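Local coordinates for calcineurin-like phosphoesterase domain-containing protein (Aquifex aeolicus, PDB 1XM7), which is of unknown function but probably acts as a hydrolase of the calcineurin-like metallophosphoesterase family, at residues P22-K27 against N170-D175; H113-D118 against G146-N151; L142-H147 against E165-N170. All coordinates share one frame; numbering follows the deposited sequence.

Contact 1 (P22-K27 against N170-D175)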
loop_
_atom_site.group_PDB
_atom_site.type_symbol
_atom_site.label_atom_id
_atom_site.label_comp_id
_atom_site.label_asym_id
_atom_site.label_seq_id
_atom_site.Cartn_x
_atom_site.Cartn_y
_atom_site.Cartn_z
ATOM N N PRO A 22 12.362 7.464 -13.194
ATOM C CA PRO A 22 12.132 7.602 -14.632
ATOM C C PRO A 22 11.723 6.267 -15.183
ATOM O O PRO A 22 10.826 6.159 -16.016
ATOM C CB PRO A 22 13.493 8.027 -15.163
ATOM C CG PRO A 22 14.200 8.581 -13.963
ATOM C CD PRO A 22 13.792 7.635 -12.896
ATOM N N GLU A 23 12.411 5.251 -14.691
ATOM C CA GLU A 23 12.174 3.882 -15.090
ATOM C C GLU A 23 10.695 3.498 -15.107
ATOM O O GLU A 23 10.164 3.119 -16.148
ATOM C CB GLU A 23 12.929 2.957 -14.139
ATOM C CG GLU A 23 14.451 2.963 -14.295
ATOM C CD GLU A 23 14.914 2.129 -15.488
ATOM O OE1 GLU A 23 16.125 1.801 -15.553
ATOM O OE2 GLU A 23 14.068 1.805 -16.362
ATOM N N VAL A 24 10.032 3.606 -13.961
ATOM C CA VAL A 24 8.628 3.229 -13.850
ATOM C C VAL A 24 7.583 4.332 -13.894
ATOM O O VAL A 24 6.533 4.165 -14.504
ATOM C CB VAL A 24 8.394 2.438 -12.571
ATOM C CG1 VAL A 24 8.917 1.040 -12.739
ATOM C CG2 VAL A 24 9.095 3.124 -11.410
ATOM N N ARG A 25 7.854 5.446 -13.228
ATOM C CA ARG A 25 6.910 6.557 -13.191
ATOM C C ARG A 25 6.909 7.349 -14.498
ATOM O O ARG A 25 7.951 7.583 -15.114
ATOM C CB ARG A 25 7.227 7.480 -12.012
ATOM C CG ARG A 25 7.128 6.808 -10.646
ATOM C CD ARG A 25 5.689 6.626 -10.170
ATOM N NE ARG A 25 5.637 5.945 -8.874
ATOM C CZ ARG A 25 4.588 5.941 -8.051
ATOM N NH1 ARG A 25 3.472 6.582 -8.369
ATOM N NH2 ARG A 25 4.662 5.289 -6.898
ATOM N N PHE A 26 5.716 7.776 -14.892
ATOM C CA PHE A 26 5.501 8.507 -16.131
ATOM C C PHE A 26 4.370 9.494 -15.914
ATOM O O PHE A 26 3.531 9.290 -15.040
ATOM C CB PHE A 26 5.069 7.514 -17.185
ATOM C CG PHE A 26 3.885 6.697 -16.759
ATOM C CD1 PHE A 26 2.589 7.202 -16.884
ATOM C CD2 PHE A 26 4.062 5.443 -16.174
ATOM C CE1 PHE A 26 1.487 6.469 -16.430
ATOM C CE2 PHE A 26 2.959 4.697 -15.714
ATOM C CZ PHE A 26 1.674 5.213 -15.843
ATOM N N LYS A 27 4.327 10.541 -16.729
ATOM C CA LYS A 27 3.273 11.537 -16.613
ATOM C C LYS A 27 1.880 10.903 -16.775
ATOM O O LYS A 27 1.654 10.083 -17.664
ATOM C CB LYS A 27 3.475 12.638 -17.653
ATOM C CG LYS A 27 2.475 13.772 -17.516
ATOM C CD LYS A 27 2.832 14.970 -18.391
ATOM C CE LYS A 27 1.897 16.145 -18.103
ATOM N NZ LYS A 27 1.764 16.433 -16.632
ATOM N N ASN A 170 3.193 -1.991 -3.423
ATOM C CA ASN A 170 3.580 -0.743 -4.085
ATOM C C ASN A 170 3.192 -0.777 -5.556
ATOM O O ASN A 170 3.490 -1.736 -6.256
ATOM C CB ASN A 170 5.094 -0.533 -3.954
ATOM C CG ASN A 170 5.566 0.787 -4.550
ATOM O OD1 ASN A 170 6.412 1.468 -3.971
ATOM N ND2 ASN A 170 5.033 1.145 -5.711
ATOM N N VAL A 171 2.535 0.279 -6.022
ATOM C CA VAL A 171 2.094 0.360 -7.412
ATOM C C VAL A 171 3.196 0.074 -8.420
ATOM O O VAL A 171 2.974 -0.629 -9.398
ATOM C CB VAL A 171 1.494 1.747 -7.733
ATOM C CG1 VAL A 171 0.185 1.926 -6.996
ATOM C CG2 VAL A 171 2.474 2.846 -7.350
ATOM N N GLU A 172 4.386 0.611 -8.172
ATOM C CA GLU A 172 5.517 0.425 -9.076
ATOM C C GLU A 172 5.892 -1.035 -9.352
ATOM O O GLU A 172 6.545 -1.334 -10.352
ATOM C CB GLU A 172 6.747 1.167 -8.547
ATOM C CG GLU A 172 6.592 2.671 -8.488
ATOM C CD GLU A 172 7.910 3.374 -8.243
ATOM O OE1 GLU A 172 7.913 4.607 -8.106
ATOM O OE2 GLU A 172 8.952 2.696 -8.189
ATOM N N TRP A 173 5.489 -1.942 -8.472
ATOM C CA TRP A 173 5.811 -3.350 -8.662
ATOM C C TRP A 173 4.676 -4.137 -9.273
ATOM O O TRP A 173 4.890 -5.236 -9.785
ATOM C CB TRP A 173 6.174 -4.012 -7.337
ATOM C CG TRP A 173 7.517 -3.642 -6.819
ATOM C CD1 TRP A 173 7.790 -2.876 -5.725
ATOM C CD2 TRP A 173 8.784 -4.039 -7.363
ATOM N NE1 TRP A 173 9.148 -2.771 -5.551
ATOM C CE2 TRP A 173 9.784 -3.475 -6.541
ATOM C CE3 TRP A 173 9.171 -4.814 -8.465
ATOM C CZ2 TRP A 173 11.153 -3.664 -6.785
ATOM C CZ3 TRP A 173 10.529 -5.000 -8.708
ATOM C CH2 TRP A 173 11.503 -4.426 -7.869
ATOM N N ASN A 174 3.467 -3.588 -9.221
ATOM C CA ASN A 174 2.320 -4.306 -9.753
ATOM C C ASN A 174 1.631 -3.618 -10.916
ATOM O O ASN A 174 0.435 -3.783 -11.120
ATOM C CB ASN A 174 1.319 -4.582 -8.628
ATOM C CG ASN A 174 2.005 -4.986 -7.337
ATOM O OD1 ASN A 174 2.216 -4.162 -6.451
ATOM N ND2 ASN A 174 2.382 -6.251 -7.237
ATOM N N ASP A 175 2.402 -2.854 -11.681
ATOM C CA ASP A 175 1.880 -2.157 -12.851
ATOM C C ASP A 175 0.676 -1.279 -12.490
ATOM O O ASP A 175 -0.338 -1.261 -13.189
ATOM C CB ASP A 175 1.516 -3.188 -13.942
ATOM C CG ASP A 175 1.472 -2.578 -15.349
ATOM O OD1 ASP A 175 2.319 -1.704 -15.658
ATOM O OD2 ASP A 175 0.602 -2.984 -16.160
#

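Contact 2 (H113-D118 against G146-N151)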
loop_
_atom_site.group_PDB
_atom_site.type_symbol
_atom_site.label_atom_id
_atom_site.label_comp_id
_atom_site.label_asym_id
_atom_site.label_seq_id
_atom_site.Cartn_x
_atom_site.Cartn_y
_atom_site.Cartn_z
ATOM N N HIS A 113 3.182 -0.381 6.289
ATOM C CA HIS A 113 3.764 0.312 5.155
ATOM C C HIS A 113 5.203 -0.142 4.984
ATOM O O HIS A 113 5.700 -0.263 3.874
ATOM C CB HIS A 113 3.756 1.818 5.386
ATOM C CG HIS A 113 4.560 2.584 4.382
ATOM N ND1 HIS A 113 4.144 2.772 3.081
ATOM C CD2 HIS A 113 5.772 3.177 4.479
ATOM C CE1 HIS A 113 5.068 3.446 2.418
ATOM N NE2 HIS A 113 6.065 3.705 3.243
ATOM N N TYR A 114 5.861 -0.398 6.107
ATOM C CA TYR A 114 7.259 -0.792 6.108
ATOM C C TYR A 114 7.452 -2.276 5.959
ATOM O O TYR A 114 6.631 -3.062 6.417
ATOM C CB TYR A 114 7.940 -0.308 7.395
ATOM C CG TYR A 114 7.735 1.170 7.647
ATOM C CD1 TYR A 114 6.523 1.645 8.157
ATOM C CD2 TYR A 114 8.719 2.102 7.301
ATOM C CE1 TYR A 114 6.292 3.007 8.311
ATOM C CE2 TYR A 114 8.495 3.473 7.450
ATOM C CZ TYR A 114 7.278 3.917 7.956
ATOM O OH TYR A 114 7.040 5.267 8.108
ATOM N N PRO A 115 8.547 -2.680 5.299
ATOM C CA PRO A 115 8.882 -4.090 5.072
ATOM C C PRO A 115 9.678 -4.640 6.251
ATOM O O PRO A 115 10.051 -3.892 7.162
ATOM C CB PRO A 115 9.730 -4.026 3.807
ATOM C CG PRO A 115 10.536 -2.776 4.050
ATOM C CD PRO A 115 9.483 -1.800 4.565
ATOM N N ALA A 116 9.943 -5.939 6.234
ATOM C CA ALA A 116 10.725 -6.544 7.297
ATOM C C ALA A 116 12.160 -6.055 7.110
ATOM O O ALA A 116 12.878 -5.798 8.084
ATOM C CB ALA A 116 10.661 -8.069 7.204
ATOM N N LYS A 117 12.565 -5.911 5.852
ATOM C CA LYS A 117 13.909 -5.455 5.527
ATOM C C LYS A 117 13.921 -4.872 4.127
ATOM O O LYS A 117 13.436 -5.509 3.200
ATOM C CB LYS A 117 14.878 -6.626 5.588
ATOM C CG LYS A 117 16.328 -6.216 5.489
ATOM C CD LYS A 117 17.251 -7.430 5.557
ATOM C CE LYS A 117 18.471 -7.131 6.425
ATOM N NZ LYS A 117 18.082 -6.697 7.819
ATOM N N ASP A 118 14.458 -3.664 3.974
ATOM C CA ASP A 118 14.531 -3.031 2.659
ATOM C C ASP A 118 15.714 -3.638 1.892
ATOM O O ASP A 118 16.888 -3.469 2.262
ATOM C CB ASP A 118 14.701 -1.518 2.791
ATOM C CG ASP A 118 14.482 -0.791 1.474
ATOM O OD1 ASP A 118 15.078 -1.193 0.450
ATOM O OD2 ASP A 118 13.715 0.192 1.461
ATOM N N GLY A 146 4.413 -1.983 1.601
ATOM C CA GLY A 146 4.739 -1.159 0.454
ATOM C C GLY A 146 6.139 -0.603 0.670
ATOM O O GLY A 146 7.093 -1.350 0.909
ATOM N N HIS A 147 6.266 0.712 0.566
ATOM C CA HIS A 147 7.531 1.385 0.803
ATOM C C HIS A 147 8.701 1.127 -0.156
ATOM O O HIS A 147 9.377 2.076 -0.548
ATOM C CB HIS A 147 7.972 1.103 2.242
ATOM C CG HIS A 147 9.144 1.921 2.682
ATOM N ND1 HIS A 147 10.445 1.483 2.563
ATOM C CD2 HIS A 147 9.210 3.164 3.218
ATOM C CE1 HIS A 147 11.264 2.419 3.008
ATOM N NE2 HIS A 147 10.539 3.450 3.411
ATOM N N VAL A 148 8.963 -0.125 -0.529
ATOM C CA VAL A 148 10.087 -0.410 -1.436
ATOM C C VAL A 148 9.731 -0.238 -2.913
ATOM O O VAL A 148 8.939 -1.000 -3.467
ATOM C CB VAL A 148 10.633 -1.835 -1.238
ATOM C CG1 VAL A 148 11.916 -2.002 -2.045
ATOM C CG2 VAL A 148 10.887 -2.095 0.243
ATOM N N HIS A 149 10.338 0.757 -3.550
ATOM C CA HIS A 149 10.062 1.046 -4.952
ATOM C C HIS A 149 10.714 0.104 -5.937
ATOM O O HIS A 149 11.577 -0.700 -5.596
ATOM C CB HIS A 149 10.476 2.476 -5.299
ATOM C CG HIS A 149 9.832 3.515 -4.435
ATOM N ND1 HIS A 149 8.487 3.503 -4.132
ATOM C CD2 HIS A 149 10.348 4.596 -3.803
ATOM C CE1 HIS A 149 8.205 4.528 -3.349
ATOM N NE2 HIS A 149 9.318 5.207 -3.134
ATOM N N TRP A 150 10.279 0.231 -7.179
ATOM C CA TRP A 150 10.794 -0.581 -8.254
ATOM C C TRP A 150 12.271 -0.286 -8.466
ATOM O O TRP A 150 12.713 0.854 -8.329
ATOM C CB TRP A 150 10.024 -0.276 -9.543
ATOM C CG TRP A 150 10.527 -1.040 -10.732
ATOM C CD1 TRP A 150 10.088 -2.261 -11.178
ATOM C CD2 TRP A 150 11.641 -0.686 -11.567
ATOM N NE1 TRP A 150 10.866 -2.688 -12.232
ATOM C CE2 TRP A 150 11.826 -1.742 -12.489
ATOM C CE3 TRP A 150 12.508 0.417 -11.617
ATOM C CZ2 TRP A 150 12.845 -1.725 -13.454
ATOM C CZ3 TRP A 150 13.521 0.431 -12.573
ATOM C CH2 TRP A 150 13.681 -0.634 -13.477
ATOM N N ASN A 151 13.031 -1.326 -8.785
ATOM C CA ASN A 151 14.451 -1.201 -9.079
ATOM C C ASN A 151 14.666 -2.198 -10.199
ATOM O O ASN A 151 13.862 -3.113 -10.379
ATOM C CB ASN A 151 15.316 -1.534 -7.856
ATOM C CG ASN A 151 15.068 -2.924 -7.319
ATOM O OD1 ASN A 151 14.859 -3.115 -6.117
ATOM N ND2 ASN A 151 15.099 -3.911 -8.204
#

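Contact 3 (L142-H147 against E165-N170)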
loop_
_atom_site.group_PDB
_atom_site.type_symbol
_atom_site.label_atom_id
_atom_site.label_comp_id
_atom_site.label_asym_id
_atom_site.label_seq_id
_atom_site.Cartn_x
_atom_site.Cartn_y
_atom_site.Cartn_z
ATOM N N LEU A 142 1.487 -13.840 7.028
ATOM C CA LEU A 142 1.923 -13.033 5.903
ATOM C C LEU A 142 1.990 -11.547 6.228
ATOM O O LEU A 142 1.281 -11.049 7.104
ATOM C CB LEU A 142 0.976 -13.255 4.725
ATOM C CG LEU A 142 1.161 -12.397 3.475
ATOM C CD1 LEU A 142 2.499 -12.712 2.797
ATOM C CD2 LEU A 142 -0.017 -12.650 2.530
ATOM N N LEU A 143 2.866 -10.848 5.516
ATOM C CA LEU A 143 3.018 -9.415 5.677
ATOM C C LEU A 143 2.814 -8.782 4.321
ATOM O O LEU A 143 3.495 -9.127 3.367
ATOM C CB LEU A 143 4.416 -9.053 6.178
ATOM C CG LEU A 143 4.768 -7.555 6.136
ATOM C CD1 LEU A 143 3.835 -6.775 7.048
ATOM C CD2 LEU A 143 6.213 -7.344 6.553
ATOM N N ILE A 144 1.849 -7.879 4.232
ATOM C CA ILE A 144 1.604 -7.165 2.993
ATOM C C ILE A 144 2.087 -5.761 3.327
ATOM O O ILE A 144 1.666 -5.178 4.332
ATOM C CB ILE A 144 0.115 -7.136 2.643
ATOM C CG1 ILE A 144 -0.412 -8.564 2.568
ATOM C CG2 ILE A 144 -0.103 -6.426 1.307
ATOM C CD1 ILE A 144 -1.796 -8.663 2.000
ATOM N N HIS A 145 2.992 -5.235 2.511
ATOM C CA HIS A 145 3.543 -3.906 2.757
ATOM C C HIS A 145 3.771 -3.135 1.468
ATOM O O HIS A 145 3.367 -3.561 0.393
ATOM C CB HIS A 145 4.874 -4.038 3.492
ATOM C CG HIS A 145 5.936 -4.685 2.668
ATOM N ND1 HIS A 145 6.495 -4.073 1.568
ATOM C CD2 HIS A 145 6.485 -5.922 2.730
ATOM C CE1 HIS A 145 7.339 -4.906 0.985
ATOM N NE2 HIS A 145 7.350 -6.035 1.669
ATOM N N GLY A 146 4.413 -1.983 1.601
ATOM C CA GLY A 146 4.739 -1.159 0.454
ATOM C C GLY A 146 6.139 -0.603 0.670
ATOM O O GLY A 146 7.093 -1.350 0.909
ATOM N N HIS A 147 6.266 0.712 0.566
ATOM C CA HIS A 147 7.531 1.385 0.803
ATOM C C HIS A 147 8.701 1.127 -0.156
ATOM O O HIS A 147 9.377 2.076 -0.548
ATOM C CB HIS A 147 7.972 1.103 2.242
ATOM C CG HIS A 147 9.144 1.921 2.682
ATOM N ND1 HIS A 147 10.445 1.483 2.563
ATOM C CD2 HIS A 147 9.210 3.164 3.218
ATOM C CE1 HIS A 147 11.264 2.419 3.008
ATOM N NE2 HIS A 147 10.539 3.450 3.411
ATOM N N GLU A 165 7.098 -14.169 5.374
ATOM C CA GLU A 165 6.570 -14.203 4.019
ATOM C C GLU A 165 5.922 -12.849 3.756
ATOM O O GLU A 165 5.286 -12.288 4.641
ATOM C CB GLU A 165 5.544 -15.329 3.880
ATOM C CG GLU A 165 6.171 -16.713 3.900
ATOM C CD GLU A 165 7.224 -16.890 2.809
ATOM O OE1 GLU A 165 7.982 -17.888 2.855
ATOM O OE2 GLU A 165 7.290 -16.033 1.899
ATOM N N CYS A 166 6.075 -12.318 2.550
ATOM C CA CYS A 166 5.509 -11.008 2.257
ATOM C C CYS A 166 5.215 -10.753 0.784
ATOM O O CYS A 166 5.619 -11.513 -0.092
ATOM C CB CYS A 166 6.468 -9.921 2.757
ATOM S SG CYS A 166 8.057 -9.915 1.856
ATOM N N ILE A 167 4.503 -9.663 0.527
ATOM C CA ILE A 167 4.171 -9.249 -0.825
ATOM C C ILE A 167 4.145 -7.726 -0.831
ATOM O O ILE A 167 3.561 -7.103 0.056
ATOM C CB ILE A 167 2.807 -9.782 -1.276
ATOM C CG1 ILE A 167 2.104 -8.698 -2.090
ATOM C CG2 ILE A 167 2.004 -10.266 -0.087
ATOM C CD1 ILE A 167 0.624 -8.864 -2.193
ATOM N N ASN A 168 4.783 -7.142 -1.837
ATOM C CA ASN A 168 4.887 -5.698 -1.964
ATOM C C ASN A 168 3.700 -5.116 -2.725
ATOM O O ASN A 168 3.568 -5.346 -3.926
ATOM C CB ASN A 168 6.181 -5.359 -2.697
ATOM C CG ASN A 168 6.556 -3.905 -2.577
ATOM O OD1 ASN A 168 5.692 -3.038 -2.522
ATOM N ND2 ASN A 168 7.854 -3.626 -2.554
ATOM N N ALA A 169 2.851 -4.354 -2.032
ATOM C CA ALA A 169 1.670 -3.740 -2.642
ATOM C C ALA A 169 1.930 -2.413 -3.372
ATOM O O ALA A 169 0.997 -1.787 -3.878
ATOM C CB ALA A 169 0.615 -3.536 -1.593
ATOM N N ASN A 170 3.193 -1.991 -3.423
ATOM C CA ASN A 170 3.580 -0.743 -4.085
ATOM C C ASN A 170 3.192 -0.777 -5.556
ATOM O O ASN A 170 3.490 -1.736 -6.256
ATOM C CB ASN A 170 5.094 -0.533 -3.954
ATOM C CG ASN A 170 5.566 0.787 -4.550
ATOM O OD1 ASN A 170 6.412 1.468 -3.971
ATOM N ND2 ASN A 170 5.033 1.145 -5.711
#

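Contact 1 (P22-K27 against N170-D175)
A salt bridge between R25 and E172 joins the segment 22-27 to the short 3-10 turn of 171-173. The arginine chain starts with CG anti to its own carbonyl carbon and then bends at chi2 (-77°), which brings its end toward the turn, whereas E172 runs extended beyond CG to meet it at about a right angle. R25 NE donates to E172 OE1 at 2.7 Å along an almost straight N-H...O line (178°). The acceptor lies in the guanidinium plane and offers its anti lone pair; the carboxylate plane is turned 72° from the guanidinium, and the bridge rests on this single bond. The other nitrogens are used elsewhere: NH1 gives a bond to T10 O and NH2 one to D9 O, while the ring of F29 makes a cation-pi contact with the group. An arginine suits this buried place because its planar head can serve several acceptors at once. D9 and T10 belong to the sequence Asp-Thr-His, which matches the DxH motif of calcineurin-like phosphoesterases, so R25 probably helps to position that loop from the second shell. Both oxygens of E172 are also engaged. OE2 takes the backbone N-H of W150, and OE1 has a further, weak bond from N21 ND2. Two valines line the pair. V24 CG2 comes up to E172 OE2 at 3.3 Å, its chain crossing that of the glutamate, and V171 CG2 sits obliquely against the guanidinium, 3.3 Å from R25 NH2. Both are branched, compact and apolar, and so can cover charged groups without competing for their bonds. The turn that presents E172 is held by W173 N bonding to N170 O at 3.0 Å and by N174 N bonding to V171 O at 3.0 Å.

Contact 2 (H113-D118 against G146-N151)
H113 opens the contact twice over. H113 O accepts from G146 N at 3.1 Å, the donor standing above the carbonyl plane, and the H113 ring, with CG anti to the backbone N, receives H147 CB over one face, a CH-pi contact 3.7 Å from the centroid. H113 NE2 meets the edge of the H147 ring at CD2, 3.2 Å away, and the two ring planes are nearly perpendicular (86°); ND1 is occupied by L50 O. Next, Y114 CD2 lies over a face of the H147 ring, 4.2 Å from H147 CD2, while the tyrosine hydroxyl bonds to R127. P115, rigid and apolar, puts CD beside the same imidazole and CG against V148 CG2 at 3.9 Å. Last comes D118: OD2 approaches the edge of the H147 ring, 3.7 Å from CE1, with the carboxylate almost perpendicular to the ring, and OD1 accepts from I120 N. H147 ND1 is buried with no partner. V148 N returns to G146 O at 2.7 Å, a gamma turn with H147 at its middle at a positive phi, and the backbone angles of G146 suit a residue without a side chain. Gly-His-Val-His of 146-149 matches the GHxH motif of calcineurin-like phosphoesterases, where such histidines, with one at the position of H113, bind a dinuclear metal centre; H113 and H147, NE2 to NE2 4.5 Å, probably belong to such a site.

Contact 3 (L142-H147 against E165-N170)
Four backbone hydrogen bonds bind 142-147 to 165-170 as parallel neighbours, the strand axes 4.8 Å apart and inclined by 13°. L143 and H145 turn both N-H and C=O to this side: L143 N bonds to E165 O, I167 N to L143 O, H145 N to I167 O, and A169 N to H145 O at a short 2.6 Å, nearly along the C=O axis. The tight part is the buried strand 142-145. I144 and I167 lie side by side, pointing the same way; I144 CG1 is 4.0 Å from I167 CG2. L142 CD1 reaches I167 CG2 at 3.8 Å, and I184 of helix 182-185 covers L142 and I144. Branched aliphatic chains fill this side well. The face of L143, H145, C166 and N168 is mixed: L143, under V131 and Y135 of helix 125-137, sets CB against that of C166. H145, its CG in the crowded position between N and carbonyl carbon (chi1 66°), donates from ND1 to G146 O at 2.9 Å, and I167 O stands over the centre of its ring. C166 SG, disulfide-bonded to C159, meets the ring edge 3.9 Å from H145 NE2, which is buried and has no partner. N168 CG approaches H145 CE1 obliquely at 3.8 Å, while OD1 accepts N170 N in an Asx turn. An alanine in place of H145 would remove the ND1 bond and the ring packed against C166 and N168, and would probably loosen the backbone at G146. The outer strand 166-168, by contrast, is partly exposed, and E165 marks its solvent end, OE1 in a long, weak ion pair with K160. The arrangement is the edge of the second sheet of the calcineurin-like fold, strand 142-145 of which runs straight into the GHxH loop.

In the fold
From the N terminus, the loop between helices 17-20 and 29-38 supplies 22-27, which waits 142 residues for its partner at 170-175, in the loop after strand 166-168; contact 1 thus closes a long loop in which the other two contacts nest. Within it, strand 107-112, helix 125-137 and strand 142-145 form a beta-alpha-beta crossover, and contact 2 joins the loops at the ends of its two strands. Contact 3 begins where contact 2 ends, overlapping it at G146 and H147, and adds strand 166-168 beside 142-145. Contacts 1 and 3 share N170. A probable hydrogen bond from W173 NE1 to V148 O joins 170-175 to 146-151, and E23 packing on W150 links 22-27 directly to contact 2.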